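PDB 1VKO: inositol-3-phosphate synthase from Caenorhabditis elegans, which binds NAD in a Rossmann-type nucleotide-binding domain and assembles from four copies of its chain. Local coordinates for residues C242-W247 with D450-T455; D153-G158 with H238-V243; A335-L340 with S379-M384; G308-A313 with H473-I478; P30-K33 with V38-S41. All coordinates share one frame; numbering follows the deposited sequence.

Contact 1 (C242-W247 with D450-T455)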
# COMPACT_ATOMS: atom_id res chain seq x y z
N CYS A 242 -13.60 -39.01 22.93
CA CYS A 242 -13.95 -38.24 21.72
C CYS A 242 -12.82 -38.29 20.72
O CYS A 242 -11.68 -37.95 21.04
CB CYS A 242 -14.25 -36.77 22.05
SG CYS A 242 -14.97 -35.81 20.69
N VAL A 243 -13.12 -38.74 19.51
CA VAL A 243 -12.10 -38.83 18.47
C VAL A 243 -12.56 -37.90 17.35
O VAL A 243 -13.70 -38.00 16.89
CB VAL A 243 -11.97 -40.28 17.90
CG1 VAL A 243 -10.99 -40.33 16.77
CG2 VAL A 243 -11.53 -41.22 18.99
N ILE A 244 -11.67 -37.00 16.96
CA ILE A 244 -11.93 -36.09 15.86
C ILE A 244 -10.84 -36.31 14.82
O ILE A 244 -9.65 -36.40 15.16
CB ILE A 244 -11.92 -34.61 16.32
CG1 ILE A 244 -12.97 -34.37 17.38
CG2 ILE A 244 -12.16 -33.63 15.11
CD1 ILE A 244 -12.56 -33.26 18.39
N VAL A 245 -11.27 -36.45 13.56
CA VAL A 245 -10.39 -36.53 12.43
C VAL A 245 -10.48 -35.23 11.62
O VAL A 245 -11.58 -34.71 11.37
CB VAL A 245 -10.74 -37.70 11.54
CG1 VAL A 245 -10.01 -37.56 10.13
CG2 VAL A 245 -10.41 -38.99 12.27
N LEU A 246 -9.33 -34.71 11.22
CA LEU A 246 -9.31 -33.41 10.56
C LEU A 246 -8.32 -33.39 9.42
O LEU A 246 -7.14 -33.78 9.57
CB LEU A 246 -9.00 -32.30 11.59
CG LEU A 246 -9.02 -30.85 11.12
CD1 LEU A 246 -9.52 -29.87 12.25
CD2 LEU A 246 -7.63 -30.45 10.58
N TRP A 247 -8.81 -32.96 8.26
CA TRP A 247 -8.03 -32.87 7.06
C TRP A 247 -7.28 -31.52 6.96
O TRP A 247 -7.89 -30.43 6.80
CB TRP A 247 -8.93 -33.06 5.84
CG TRP A 247 -8.17 -33.03 4.56
CD1 TRP A 247 -7.67 -31.91 3.92
CD2 TRP A 247 -7.77 -34.15 3.77
NE1 TRP A 247 -6.99 -32.29 2.78
CE2 TRP A 247 -7.03 -33.65 2.67
CE3 TRP A 247 -7.94 -35.55 3.89
CZ2 TRP A 247 -6.50 -34.50 1.68
CZ3 TRP A 247 -7.37 -36.38 2.94
CH2 TRP A 247 -6.68 -35.84 1.83
N ASP A 450 -9.38 -24.61 17.47
CA ASP A 450 -10.76 -24.21 17.70
C ASP A 450 -11.77 -25.17 17.11
O ASP A 450 -12.83 -25.44 17.73
CB ASP A 450 -11.04 -22.82 17.16
CG ASP A 450 -10.23 -21.73 17.85
OD1 ASP A 450 -10.07 -21.79 19.09
OD2 ASP A 450 -9.75 -20.75 17.21
N LEU A 451 -11.50 -25.67 15.90
CA LEU A 451 -12.47 -26.59 15.26
C LEU A 451 -12.62 -27.86 16.13
O LEU A 451 -13.72 -28.29 16.47
CB LEU A 451 -12.06 -26.92 13.82
CG LEU A 451 -12.11 -25.80 12.77
CD1 LEU A 451 -11.08 -26.07 11.70
CD2 LEU A 451 -13.50 -25.63 12.16
N ALA A 452 -11.49 -28.45 16.51
CA ALA A 452 -11.54 -29.63 17.34
C ALA A 452 -12.37 -29.28 18.59
O ALA A 452 -13.25 -30.06 19.00
CB ALA A 452 -10.13 -30.09 17.70
N ILE A 453 -12.12 -28.10 19.15
CA ILE A 453 -12.57 -27.81 20.51
C ILE A 453 -14.07 -27.54 20.51
O ILE A 453 -14.81 -28.03 21.37
CB ILE A 453 -11.70 -26.69 21.13
CG1 ILE A 453 -10.34 -27.28 21.57
CG2 ILE A 453 -12.39 -25.99 22.32
CD1 ILE A 453 -9.33 -26.27 22.02
N LEU A 454 -14.55 -26.81 19.53
CA LEU A 454 -15.97 -26.58 19.43
C LEU A 454 -16.73 -27.85 19.07
O LEU A 454 -17.91 -27.98 19.42
CB LEU A 454 -16.24 -25.48 18.40
CG LEU A 454 -15.69 -24.15 18.86
CD1 LEU A 454 -15.56 -23.21 17.71
CD2 LEU A 454 -16.50 -23.53 20.03
N THR A 455 -16.06 -28.79 18.38
CA THR A 455 -16.69 -30.07 18.05
C THR A 455 -16.95 -30.94 19.29
O THR A 455 -18.06 -31.43 19.48
CB THR A 455 -15.88 -30.85 17.02
OG1 THR A 455 -15.86 -30.13 15.79
CG2 THR A 455 -16.60 -32.15 16.65
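With CG1 swung beside its backbone N (chi1 -60°), I244 extends its CD1 methyl from strand 242-247 onto the backbone of A452, while L246, its CG anti to the backbone N (chi1 -176°), sends CD1 to the side chain of L451 on helix 440-458. The I244 methyl sits tightly, with CD1 3.3 Å from the carbonyl O of A452 and 4.1 Å from A452 CB, so it touches main chain and side chain at once. L246 and L451 meet at about a right angle, L246 CD1 lying 4.1 Å from L451 CD1. This is helix-on-sheet packing of a Rossmann domain: the strand runs in the middle of the parallel sheet, between strands 77-82 and 295-298, and the helix passes over it roughly antiparallel, the segment axes at 146°. Farther along the helix, T455 CG2 lies 4.3 Å from I244 CG1. The hydroxyl of T455 turns back into its own helix, where T455 OG1 donates to L451 O at 2.9 Å from above the carbonyl plane; T455 N reaches the same oxygen from the opposite face, so two bonds satisfy it inside the buried layer. W247, at the end of the strand, touches the bound NAD.

Contact 2 (D153-G158 with H238-V243); sequences DLIISG and HELECV
I155 sets its CG2 methyl squarely over the face of the H238 imidazole: CG2 stands 3.9 Å from the ring centroid and only 3° off the ring normal. The methyl is therefore centred rather than slipped toward one atom, the geometry of a CH-pi contact. The other arm of I155 goes elsewhere. A chi1 of -70° puts CG2 anti to the backbone N and CG1 beside it; chi2 of 100° then turns CD1 onto L240, where I155 CD1 meets L240 CD2 at 4.0 Å. One isoleucine thus fills the angle between an aromatic face and a leucine branch, and in both pairs the side chains meet at a slant. H238 lies at the C-terminal end of the helix that closes in a Schellman motif, with E239 at positive phi; the chain then turns through L240 into strand 242-247. I155 belongs to strand 154-159, one of the two edge strands of the parallel Rossmann sheet within this chain, and strand 77-82 lies between it and 242-247. The contact therefore bridges over that intervening strand, joining the sheet edge to the segment that leads from the helix into the sheet. F234, one turn earlier in helix 220-238, packs on both I155 and L240, and its ring also meets that of H238 at about 70°. The carbonyl of H238 accepts a hydrogen bond from K76 NZ, at the entrance to strand 77-82.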
# COMPACT_ATOMS: atom_id res chain seq x y z
N ASP A 153 -4.89 -30.37 26.31
CA ASP A 153 -5.59 -31.60 26.69
C ASP A 153 -5.83 -32.49 25.49
O ASP A 153 -6.47 -33.56 25.62
CB ASP A 153 -6.97 -31.29 27.27
CG ASP A 153 -6.91 -30.45 28.51
OD1 ASP A 153 -6.17 -30.84 29.44
OD2 ASP A 153 -7.59 -29.40 28.63
N LEU A 154 -5.39 -32.03 24.31
CA LEU A 154 -5.61 -32.78 23.07
C LEU A 154 -4.46 -33.74 22.84
O LEU A 154 -3.30 -33.33 22.89
CB LEU A 154 -5.75 -31.86 21.85
CG LEU A 154 -6.86 -30.79 21.68
CD1 LEU A 154 -6.57 -29.91 20.44
CD2 LEU A 154 -8.29 -31.39 21.60
N ILE A 155 -4.78 -35.01 22.61
CA ILE A 155 -3.79 -36.00 22.21
C ILE A 155 -3.82 -36.10 20.69
O ILE A 155 -4.87 -36.38 20.11
CB ILE A 155 -4.15 -37.39 22.79
CG1 ILE A 155 -3.98 -37.45 24.32
CG2 ILE A 155 -3.31 -38.46 22.14
CD1 ILE A 155 -5.28 -37.29 25.13
N ILE A 156 -2.67 -35.96 20.04
CA ILE A 156 -2.65 -35.87 18.59
C ILE A 156 -1.79 -36.90 17.85
O ILE A 156 -0.61 -37.01 18.08
CB ILE A 156 -2.22 -34.46 18.17
CG1 ILE A 156 -3.18 -33.40 18.71
CG2 ILE A 156 -2.02 -34.39 16.65
CD1 ILE A 156 -2.84 -31.96 18.24
N SER A 157 -2.39 -37.63 16.92
CA SER A 157 -1.65 -38.40 15.95
C SER A 157 -2.17 -38.03 14.53
O SER A 157 -2.83 -37.00 14.35
CB SER A 157 -1.86 -39.88 16.21
OG SER A 157 -1.05 -40.65 15.35
N GLY A 158 -1.85 -38.87 13.55
CA GLY A 158 -2.39 -38.77 12.24
C GLY A 158 -1.52 -39.38 11.17
O GLY A 158 -0.65 -40.20 11.46
N HIS A 238 -5.24 -44.86 23.83
CA HIS A 238 -5.27 -43.73 24.77
C HIS A 238 -6.61 -43.63 25.49
O HIS A 238 -6.83 -42.72 26.26
CB HIS A 238 -4.96 -42.39 24.09
CG HIS A 238 -3.60 -42.30 23.49
ND1 HIS A 238 -3.36 -42.47 22.14
CD2 HIS A 238 -2.40 -42.00 24.04
CE1 HIS A 238 -2.08 -42.30 21.89
NE2 HIS A 238 -1.47 -42.01 23.03
N GLU A 239 -7.52 -44.55 25.20
CA GLU A 239 -8.72 -44.69 26.00
C GLU A 239 -9.57 -43.43 25.90
O GLU A 239 -10.08 -42.90 26.89
CB GLU A 239 -8.32 -44.99 27.46
CG GLU A 239 -9.06 -46.14 28.09
CD GLU A 239 -8.18 -46.89 29.07
OE1 GLU A 239 -7.66 -46.27 30.03
OE2 GLU A 239 -7.99 -48.11 28.87
N LEU A 240 -9.71 -42.96 24.66
CA LEU A 240 -10.35 -41.69 24.32
C LEU A 240 -11.86 -41.80 24.31
O LEU A 240 -12.42 -42.78 23.86
CB LEU A 240 -9.91 -41.28 22.92
CG LEU A 240 -8.40 -41.16 22.73
CD1 LEU A 240 -8.07 -41.06 21.25
CD2 LEU A 240 -7.80 -39.97 23.50
N GLU A 241 -12.53 -40.76 24.78
CA GLU A 241 -13.98 -40.71 24.67
C GLU A 241 -14.46 -39.86 23.51
O GLU A 241 -15.64 -39.96 23.17
CB GLU A 241 -14.60 -40.18 25.96
CG GLU A 241 -14.32 -41.00 27.21
CD GLU A 241 -14.29 -40.12 28.44
OE1 GLU A 241 -15.37 -39.63 28.84
OE2 GLU A 241 -13.19 -39.90 28.98
N CYS A 242 -13.60 -39.01 22.93
CA CYS A 242 -13.95 -38.24 21.72
C CYS A 242 -12.82 -38.29 20.72
O CYS A 242 -11.68 -37.95 21.04
CB CYS A 242 -14.25 -36.77 22.05
SG CYS A 242 -14.97 -35.81 20.69
N VAL A 243 -13.12 -38.74 19.51
CA VAL A 243 -12.10 -38.83 18.47
C VAL A 243 -12.56 -37.90 17.35
O VAL A 243 -13.70 -38.00 16.89
CB VAL A 243 -11.97 -40.28 17.90
CG1 VAL A 243 -10.99 -40.33 16.77
CG2 VAL A 243 -11.53 -41.22 18.99

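Contact 3 (A335-L340 with S379-M384); sequences AFVDFL and SVVDDM
V337 faces V381 and D338 faces M384, with CA atoms 7.0 and 6.6 Å apart respectively, where helix 329-342 passes a type I turn from S379 to D382. The valines meet through one branch: V381 CG2, anti to its own backbone N, rests 4.2 Å from V337 CB. M384 bends at chi2 and chi3 (-76° and 106°), and the bend folds its thioether alongside D338, from CA to the carboxylate. The two side chains cross at about a right angle, and D338 OD1 lies 3.3 Å from both SD and CE of M384, a close van der Waals approach without a hydrogen bond. The charge of that carboxylate is met from outside the pair, by a salt bridge from R500 NE. M499 of the second subunit also packs on D338. In the fold, the turn between helices 367-378 and 382-387 packs against helix 329-342. Helix 329-342 supplies T330 and K331 of the pyrophosphate site, and helix 367-378 supplies K373 and K377; the side chain of V337 itself is about 12 Å from that ligand.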
# COMPACT_ATOMS: atom_id res chain seq x y z
N ALA A 335 -15.24 -9.77 7.45
CA ALA A 335 -15.68 -8.70 8.35
C ALA A 335 -15.84 -7.31 7.67
O ALA A 335 -16.66 -6.50 8.15
CB ALA A 335 -14.76 -8.61 9.54
N PHE A 336 -15.08 -7.06 6.59
CA PHE A 336 -14.96 -5.74 5.94
C PHE A 336 -16.09 -5.45 4.97
O PHE A 336 -16.58 -4.32 4.91
CB PHE A 336 -13.61 -5.62 5.21
CG PHE A 336 -13.35 -4.27 4.59
CD1 PHE A 336 -13.53 -3.10 5.32
CD2 PHE A 336 -12.87 -4.18 3.29
CE1 PHE A 336 -13.27 -1.84 4.74
CE2 PHE A 336 -12.62 -2.91 2.69
CZ PHE A 336 -12.80 -1.77 3.43
N VAL A 337 -16.48 -6.46 4.19
CA VAL A 337 -17.61 -6.34 3.27
C VAL A 337 -18.95 -6.20 4.04
O VAL A 337 -19.85 -5.49 3.58
CB VAL A 337 -17.65 -7.46 2.17
CG1 VAL A 337 -16.48 -7.31 1.21
CG2 VAL A 337 -17.66 -8.85 2.78
N ASP A 338 -19.05 -6.87 5.20
CA ASP A 338 -20.20 -6.73 6.13
C ASP A 338 -20.31 -5.29 6.68
O ASP A 338 -21.35 -4.60 6.53
CB ASP A 338 -20.03 -7.71 7.31
CG ASP A 338 -21.31 -7.92 8.14
OD1 ASP A 338 -22.37 -8.31 7.58
OD2 ASP A 338 -21.33 -7.78 9.37
N PHE A 339 -19.23 -4.85 7.35
CA PHE A 339 -19.09 -3.47 7.79
C PHE A 339 -19.46 -2.46 6.66
O PHE A 339 -20.20 -1.52 6.93
CB PHE A 339 -17.66 -3.18 8.35
CG PHE A 339 -17.22 -1.74 8.16
CD1 PHE A 339 -17.76 -0.71 8.96
CD2 PHE A 339 -16.31 -1.39 7.16
CE1 PHE A 339 -17.38 0.64 8.77
CE2 PHE A 339 -15.91 -0.05 6.98
CZ PHE A 339 -16.46 0.96 7.77
N LEU A 340 -18.97 -2.66 5.44
CA LEU A 340 -19.25 -1.72 4.32
C LEU A 340 -20.72 -1.75 3.81
O LEU A 340 -21.25 -0.70 3.42
CB LEU A 340 -18.34 -1.98 3.13
CG LEU A 340 -16.82 -1.89 3.15
CD1 LEU A 340 -16.28 -2.44 1.81
CD2 LEU A 340 -16.29 -0.48 3.39
N SER A 379 -16.48 -16.94 -2.66
CA SER A 379 -17.89 -17.18 -2.26
C SER A 379 -18.48 -16.30 -1.13
O SER A 379 -19.71 -16.29 -0.95
CB SER A 379 -18.12 -18.68 -1.94
OG SER A 379 -17.63 -19.06 -0.65
N VAL A 380 -17.63 -15.57 -0.40
CA VAL A 380 -18.00 -14.96 0.90
C VAL A 380 -18.81 -13.63 0.90
O VAL A 380 -19.16 -13.10 1.97
CB VAL A 380 -16.77 -14.83 1.86
CG1 VAL A 380 -16.36 -16.18 2.39
CG2 VAL A 380 -15.60 -14.09 1.20
N VAL A 381 -19.10 -13.09 -0.28
CA VAL A 381 -19.91 -11.86 -0.38
C VAL A 381 -21.28 -12.09 -1.10
O VAL A 381 -21.85 -11.18 -1.72
CB VAL A 381 -19.09 -10.69 -1.00
CG1 VAL A 381 -18.75 -10.95 -2.46
CG2 VAL A 381 -19.83 -9.36 -0.85
N ASP A 382 -21.81 -13.31 -0.99
CA ASP A 382 -23.08 -13.64 -1.63
C ASP A 382 -24.24 -13.26 -0.74
O ASP A 382 -25.12 -12.48 -1.16
CB ASP A 382 -23.14 -15.12 -2.00
CG ASP A 382 -22.16 -15.50 -3.10
OD1 ASP A 382 -21.87 -14.67 -4.01
OD2 ASP A 382 -21.63 -16.63 -3.14
N ASP A 383 -24.26 -13.79 0.48
CA ASP A 383 -25.33 -13.50 1.43
C ASP A 383 -25.43 -12.00 1.79
O ASP A 383 -26.52 -11.52 2.14
CB ASP A 383 -25.18 -14.37 2.68
CG ASP A 383 -23.89 -14.10 3.43
OD1 ASP A 383 -22.83 -14.04 2.76
OD2 ASP A 383 -23.83 -13.93 4.67
N MET A 384 -24.32 -11.27 1.69
CA MET A 384 -24.31 -9.82 1.93
C MET A 384 -24.89 -9.00 0.75
O MET A 384 -25.63 -8.03 0.96
CB MET A 384 -22.90 -9.33 2.34
CG MET A 384 -22.71 -9.10 3.85
SD MET A 384 -23.46 -7.57 4.53
CE MET A 384 -24.90 -8.17 5.44

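Contact 4 (G308-A313 with H473-I478)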
# COMPACT_ATOMS: atom_id res chain seq x y z
N GLY A 308 -23.98 -37.81 -0.11
CA GLY A 308 -23.83 -39.15 0.40
C GLY A 308 -23.12 -39.25 1.74
O GLY A 308 -23.51 -40.04 2.59
N LEU A 309 -22.08 -38.44 1.91
CA LEU A 309 -21.33 -38.34 3.16
C LEU A 309 -22.11 -37.71 4.32
O LEU A 309 -22.17 -38.25 5.42
CB LEU A 309 -19.99 -37.61 2.91
CG LEU A 309 -18.96 -38.73 2.74
CD1 LEU A 309 -17.61 -38.34 2.13
CD2 LEU A 309 -18.76 -39.24 4.10
N ILE A 310 -22.71 -36.57 4.07
CA ILE A 310 -23.56 -35.97 5.07
C ILE A 310 -24.59 -37.01 5.52
O ILE A 310 -24.65 -37.35 6.73
CB ILE A 310 -24.20 -34.70 4.52
CG1 ILE A 310 -23.13 -33.60 4.38
CG2 ILE A 310 -25.37 -34.27 5.41
CD1 ILE A 310 -23.56 -32.39 3.56
N GLU A 311 -25.36 -37.56 4.57
CA GLU A 311 -26.30 -38.64 4.91
C GLU A 311 -25.66 -39.74 5.78
O GLU A 311 -26.27 -40.24 6.72
CB GLU A 311 -26.95 -39.20 3.64
CG GLU A 311 -28.03 -40.23 3.91
CD GLU A 311 -28.70 -40.73 2.64
OE1 GLU A 311 -28.04 -40.79 1.59
OE2 GLU A 311 -29.89 -41.08 2.70
N LEU A 312 -24.42 -40.09 5.51
CA LEU A 312 -23.78 -41.18 6.26
C LEU A 312 -23.46 -40.73 7.68
O LEU A 312 -23.61 -41.49 8.64
CB LEU A 312 -22.51 -41.67 5.53
CG LEU A 312 -21.79 -42.92 6.08
CD1 LEU A 312 -22.56 -44.26 5.90
CD2 LEU A 312 -20.41 -43.02 5.48
N ALA A 313 -23.04 -39.47 7.81
CA ALA A 313 -22.86 -38.89 9.11
C ALA A 313 -24.20 -38.77 9.87
O ALA A 313 -24.24 -39.05 11.07
CB ALA A 313 -22.19 -37.55 8.99
N HIS A 473 -27.95 -30.94 14.60
CA HIS A 473 -27.70 -31.52 13.27
C HIS A 473 -26.23 -31.94 13.08
O HIS A 473 -25.35 -31.28 13.60
CB HIS A 473 -28.11 -30.54 12.16
CG HIS A 473 -28.26 -31.18 10.81
ND1 HIS A 473 -27.19 -31.61 10.06
CD2 HIS A 473 -29.36 -31.47 10.08
CE1 HIS A 473 -27.62 -32.14 8.94
NE2 HIS A 473 -28.94 -32.07 8.92
N SER A 474 -25.98 -33.04 12.36
CA SER A 474 -24.61 -33.53 12.07
C SER A 474 -23.70 -32.50 11.41
O SER A 474 -22.49 -32.49 11.69
CB SER A 474 -24.62 -34.76 11.16
OG SER A 474 -25.41 -35.80 11.70
N VAL A 475 -24.25 -31.68 10.52
CA VAL A 475 -23.44 -30.72 9.77
C VAL A 475 -23.33 -29.51 10.63
O VAL A 475 -24.25 -28.67 10.63
CB VAL A 475 -24.10 -30.25 8.44
CG1 VAL A 475 -23.19 -29.24 7.72
CG2 VAL A 475 -24.37 -31.41 7.52
N LEU A 476 -22.24 -29.41 11.38
CA LEU A 476 -22.22 -28.40 12.40
C LEU A 476 -21.72 -27.05 11.96
O LEU A 476 -20.52 -26.73 12.05
CB LEU A 476 -21.76 -28.88 13.79
CG LEU A 476 -20.34 -28.89 14.31
CD1 LEU A 476 -20.31 -29.55 15.65
CD2 LEU A 476 -19.51 -29.65 13.36
N SER A 477 -22.69 -26.28 11.46
CA SER A 477 -22.47 -24.98 10.88
C SER A 477 -21.99 -23.91 11.85
O SER A 477 -21.43 -22.93 11.40
CB SER A 477 -23.74 -24.51 10.14
OG SER A 477 -24.92 -24.69 10.91
N ILE A 478 -22.17 -24.09 13.15
CA ILE A 478 -21.61 -23.14 14.13
C ILE A 478 -20.10 -22.99 14.03
O ILE A 478 -19.53 -22.09 14.65
CB ILE A 478 -21.97 -23.51 15.61
CG1 ILE A 478 -21.49 -24.92 16.00
CG2 ILE A 478 -23.44 -23.32 15.89
CD1 ILE A 478 -21.38 -25.09 17.48
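I310 and A313 lie on helix 307-316, the connection in a beta-alpha-beta unit that joins strands 295-298 and 320-321 of the parallel sheet, and they pack against S474 and V475 of the loop that follows strand 469-470. The main apolar touch is between beta-branched side chains: V475 CG2 sits 3.7 Å from I310 CG2 and 4.0 Å from I310 CG1, so a single methyl nestles into the fork of the isoleucine. V475 CG1 is anti to the backbone N (chi1 179°), which turns CG2 back beside that N and onto the helix. One turn on, A313 CB and S474 CB approach to 4.3 Å. S474 OG stands 3.5 Å from A313 O, a polar neighbour rather than a hydrogen bond. H473 probably steadies the loop locally, its imidazole taking V475 N at ND1: the bond is 3.0 Å long, nearly straight at 174°, and the donor lies in the ring plane, which fixes the rotation of the ring against the backbone it serves. L476 then centres an inverse gamma turn. Both S474 and L476 form backbone hydrogen bonds with V320, and the side chains of A313 and V475 also touch V320, while F526 of the second subunit packs on H473. The loop thus borders edge strand 320-321 and packs against the helix of the beta-alpha-beta crossover, as in a Rossmann-type alpha/beta domain.

Contact 5 (P30-K33 with V38-S41); sequences PNVK and VLES
K33 and E40 exchange both of their backbone bonds, the mark of a hydrogen-bonded antiparallel pair. K33 N donates to E40 O at 3.0 Å with an N-H...O angle of 155°, and E40 N returns a straighter bond to K33 O at 2.9 Å and 172°. E40 O has a second, weaker approach from V32 CA, a CA-H...O contact at 3.1 Å, so this carbonyl meets one N-H and one C-H from the facing strand. Next along, V32 and S41 form the non-hydrogen-bonded pair; beyond them N31 and R42 resume backbone bonding. The other edge of strand 38-53 is also occupied: L39 bonds with T70 and S41 with F68, both on strand 56-71. Side chains sort by face. V32, L39 and S41 share one, where V32 CG1, anti to its backbone N (chi1 170°), meets L39 CD1 at 3.8 Å, and V32 CG2 lies 4.0 Å from S41 OG. That hydroxyl is satisfied elsewhere, by A511 O and weakly by L512 O near the end of helix 498-513, so its contact with the valine is only van der Waals. N31 OD1 accepts a weak bond from R42 NE. K33 and E40 project from the other face, their charged ends apart, with K33 NZ 6.3 Å from E40 OE1. Strand 32-35, an edge strand of its antiparallel sheet within this chain, returns after two residues into 38-53: a beta hairpin at the sheet edge.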
# COMPACT_ATOMS: atom_id res chain seq x y z
N PRO A 30 -33.61 -19.51 37.91
CA PRO A 30 -34.71 -20.50 38.11
C PRO A 30 -34.85 -21.45 36.94
O PRO A 30 -35.61 -22.43 37.01
CB PRO A 30 -35.97 -19.63 38.24
CG PRO A 30 -35.60 -18.27 37.64
CD PRO A 30 -34.11 -18.12 37.80
N ASN A 31 -34.10 -21.17 35.87
CA ASN A 31 -34.19 -21.88 34.59
C ASN A 31 -33.00 -22.79 34.29
O ASN A 31 -32.83 -23.27 33.18
CB ASN A 31 -34.38 -20.86 33.48
CG ASN A 31 -35.75 -20.23 33.55
OD1 ASN A 31 -36.64 -20.81 34.12
ND2 ASN A 31 -35.92 -19.06 32.96
N VAL A 32 -32.20 -23.04 35.31
CA VAL A 32 -30.98 -23.81 35.19
C VAL A 32 -30.88 -24.77 36.37
O VAL A 32 -31.14 -24.39 37.51
CB VAL A 32 -29.72 -22.90 35.18
CG1 VAL A 32 -28.44 -23.72 35.31
CG2 VAL A 32 -29.69 -22.07 33.93
N LYS A 33 -30.50 -26.02 36.08
CA LYS A 33 -30.41 -27.03 37.12
C LYS A 33 -29.19 -27.90 36.85
O LYS A 33 -29.06 -28.46 35.76
CB LYS A 33 -31.72 -27.85 37.15
CG LYS A 33 -31.65 -29.21 37.83
CD LYS A 33 -33.02 -29.64 38.37
CE LYS A 33 -33.15 -31.17 38.43
NZ LYS A 33 -34.33 -31.62 39.23
N VAL A 38 -24.15 -32.71 34.45
CA VAL A 38 -24.67 -32.06 33.26
C VAL A 38 -25.47 -30.85 33.75
O VAL A 38 -25.89 -30.81 34.91
CB VAL A 38 -25.52 -33.00 32.31
CG1 VAL A 38 -25.21 -34.47 32.56
CG2 VAL A 38 -27.01 -32.73 32.40
N LEU A 39 -25.62 -29.86 32.88
CA LEU A 39 -26.33 -28.63 33.20
C LEU A 39 -27.53 -28.46 32.27
O LEU A 39 -27.39 -28.39 31.05
CB LEU A 39 -25.39 -27.43 33.04
CG LEU A 39 -25.88 -26.07 33.53
CD1 LEU A 39 -25.34 -25.80 34.92
CD2 LEU A 39 -25.45 -24.99 32.59
N GLU A 40 -28.72 -28.38 32.87
CA GLU A 40 -29.94 -28.15 32.10
C GLU A 40 -30.28 -26.68 32.05
O GLU A 40 -30.22 -25.97 33.06
CB GLU A 40 -31.12 -28.94 32.67
CG GLU A 40 -32.24 -29.16 31.65
CD GLU A 40 -33.63 -28.87 32.20
OE1 GLU A 40 -34.00 -29.41 33.29
OE2 GLU A 40 -34.36 -28.10 31.53
N SER A 41 -30.66 -26.22 30.86
CA SER A 41 -30.76 -24.80 30.62
C SER A 41 -31.90 -24.48 29.67
O SER A 41 -31.86 -24.83 28.49
CB SER A 41 -29.43 -24.29 30.07
OG SER A 41 -29.39 -22.88 30.07

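Contacts 1 and 2 share C242 and V243: strand 242-247 is packed by a helix in contact 1, and its approach segment touches the edge strand of the same parallel sheet in contact 2. Contact 4 lies about 14 Å from contact 1, centre to centre, beside edge strand 320-321, at the margin opposite the strand of contact 2. Contacts 1, 3 and 4 are buried, contact 2 partly so, and contact 5 sits at the surface. No hydrogen bond crosses contacts 1 to 4, which rest on methyl, ring-face and thioether packing; contact 5 alone is held by paired backbone bonds. Contacts 3 and 4 both touch the second subunit, whereas contact 5 belongs to the separate antiparallel sheet.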